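Local coordinates for protein arginase (Glaciozyma antarctica, PDB 5YNL) that probably hydrolyses L-arginine to L-ornithine and urea, as a cold-adapted member of the arginase family from a psychrophilic yeast, at residues A[163-168]-A[323-328]. Residues are numbered along the deposited sequence; the frame is centred on the assembly and turned at random.
Sequences SGTFKA and LLVSLD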
loop_
_atom_site.group_PDB
_atom_site.type_symbol
_atom_site.label_atom_id
_atom_site.label_comp_id
_atom_site.label_asym_id
_atom_site.label_seq_id
_atom_site.Cartn_x
_atom_site.Cartn_y
_atom_site.Cartn_z
ATOM N N SER A 163 0.376 -5.445 8.494
ATOM C CA SER A 163 0.145 -6.256 9.684
ATOM C C SER A 163 -1.281 -6.076 10.201
ATOM O O SER A 163 -2.000 -7.050 10.393
ATOM C CB SER A 163 1.150 -5.910 10.780
ATOM O OG SER A 163 2.473 -6.092 10.313
ATOM N N GLY A 164 -1.688 -4.825 10.409
ATOM C CA GLY A 164 -3.027 -4.519 10.885
ATOM C C GLY A 164 -4.095 -5.072 9.964
ATOM O O GLY A 164 -5.019 -5.747 10.412
ATOM N N THR A 165 -3.957 -4.786 8.669
ATOM C CA THR A 165 -4.919 -5.202 7.656
ATOM C C THR A 165 -5.070 -6.726 7.609
ATOM O O THR A 165 -6.194 -7.254 7.607
ATOM C CB THR A 165 -4.494 -4.674 6.279
ATOM O OG1 THR A 165 -4.546 -3.233 6.276
ATOM C CG2 THR A 165 -5.387 -5.239 5.199
ATOM N N PHE A 166 -3.944 -7.436 7.571
ATOM C CA PHE A 166 -3.980 -8.894 7.510
ATOM C C PHE A 166 -4.391 -9.504 8.830
ATOM O O PHE A 166 -4.953 -10.591 8.855
ATOM C CB PHE A 166 -2.635 -9.454 7.058
ATOM C CG PHE A 166 -2.443 -9.426 5.563
ATOM C CD1 PHE A 166 -2.265 -8.222 4.893
ATOM C CD2 PHE A 166 -2.442 -10.607 4.833
ATOM C CE1 PHE A 166 -2.086 -8.187 3.519
ATOM C CE2 PHE A 166 -2.261 -10.583 3.461
ATOM C CZ PHE A 166 -2.089 -9.368 2.798
ATOM N N LYS A 167 -4.090 -8.812 9.926
ATOM C CA LYS A 167 -4.552 -9.223 11.247
ATOM C C LYS A 167 -6.060 -9.321 11.190
ATOM O O LYS A 167 -6.651 -10.289 11.662
ATOM C CB LYS A 167 -4.148 -8.182 12.299
ATOM C CG LYS A 167 -4.758 -8.388 13.679
ATOM C CD LYS A 167 -3.679 -8.692 14.698
ATOM C CE LYS A 167 -2.563 -7.670 14.629
ATOM N NZ LYS A 167 -3.057 -6.282 14.859
ATOM N N ALA A 168 -6.675 -8.311 10.586
ATOM C CA ALA A 168 -8.121 -8.278 10.429
ATOM C C ALA A 168 -8.576 -9.073 9.208
ATOM O O ALA A 168 -9.670 -9.623 9.199
ATOM C CB ALA A 168 -8.601 -6.857 10.330
ATOM N N LEU A 323 -13.348 -4.941 -3.695
ATOM C CA LEU A 323 -12.596 -5.796 -2.765
ATOM C C LEU A 323 -11.631 -5.014 -1.858
ATOM O O LEU A 323 -11.083 -5.560 -0.898
ATOM C CB LEU A 323 -11.849 -6.898 -3.527
ATOM C CG LEU A 323 -12.732 -7.749 -4.463
ATOM C CD1 LEU A 323 -11.898 -8.456 -5.531
ATOM C CD2 LEU A 323 -13.552 -8.763 -3.686
ATOM N N LEU A 324 -11.421 -3.734 -2.155
ATOM C CA LEU A 324 -10.432 -2.950 -1.411
ATOM C C LEU A 324 -10.833 -2.687 0.062
ATOM O O LEU A 324 -11.906 -2.158 0.340
ATOM C CB LEU A 324 -10.179 -1.630 -2.134
ATOM C CG LEU A 324 -9.155 -0.681 -1.513
ATOM C CD1 LEU A 324 -7.731 -1.140 -1.859
ATOM C CD2 LEU A 324 -9.415 0.755 -2.005
ATOM N N VAL A 325 -9.963 -3.050 0.996
ATOM C CA VAL A 325 -10.201 -2.707 2.394
ATOM C C VAL A 325 -9.131 -1.767 2.949
ATOM O O VAL A 325 -9.390 -1.026 3.891
ATOM C CB VAL A 325 -10.296 -3.950 3.290
ATOM C CG1 VAL A 325 -11.534 -4.783 2.931
ATOM C CG2 VAL A 325 -9.017 -4.787 3.172
ATOM N N SER A 326 -7.940 -1.782 2.355
ATOM C CA SER A 326 -6.854 -0.920 2.807
ATOM C C SER A 326 -6.066 -0.308 1.674
ATOM O O SER A 326 -5.741 -0.981 0.685
ATOM C CB SER A 326 -5.892 -1.666 3.723
ATOM O OG SER A 326 -6.360 -1.642 5.048
ATOM N N LEU A 327 -5.753 0.970 1.850
ATOM C CA LEU A 327 -5.032 1.771 0.876
ATOM C C LEU A 327 -3.904 2.520 1.575
ATOM O O LEU A 327 -4.160 3.285 2.528
ATOM C CB LEU A 327 -5.990 2.800 0.269
ATOM C CG LEU A 327 -5.404 3.919 -0.593
ATOM C CD1 LEU A 327 -4.770 3.332 -1.855
ATOM C CD2 LEU A 327 -6.487 4.905 -0.927
ATOM N N ASP A 328 -2.669 2.300 1.122
ATOM C CA ASP A 328 -1.562 3.144 1.543
ATOM C C ASP A 328 -1.218 4.114 0.410
ATOM O O ASP A 328 -1.140 3.707 -0.765
ATOM C CB ASP A 328 -0.299 2.335 1.815
ATOM C CG ASP A 328 -0.525 1.134 2.696
ATOM O OD1 ASP A 328 -1.510 1.086 3.472
ATOM O OD2 ASP A 328 0.335 0.234 2.608
#
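Thr165 OG1 has two hydrogen-bonding partners: Ser326 OG of the strand approaches to 2.7 Å, and the backbone carbonyl of Thr161, one turn earlier in the helix, forms a second hydrogen bond. Ser326 was modelled in two conformers, so the link to the strand is certain only for the one described here. In that conformer Val325 O, 3.3 Å from Ser326 OG, is a weaker, competing acceptor for the same hydroxyl. With OG1 beside the backbone N (chi1 -65°), the threonine's methyl group lies anti to that nitrogen and meets the strand through carbon, Thr165 CG2 standing 3.9 Å from Ser326 CB and 4.2 Å from Val325 CG2. A valine here would probably keep most of the methyl packing but leave the Ser326 hydroxyl without its mate on the helix. The contact illustrates how a helix can be tied to a sheet by a buried hydroxyl pair with a methyl contact beside it. Helix 158-168 here covers strand 324-330, which runs between strands 147-152 and 281-286 in the eight-stranded parallel sheet of the arginase fold; Thr165 also touches His282 on the latter strand and Val138 of helix 124-142.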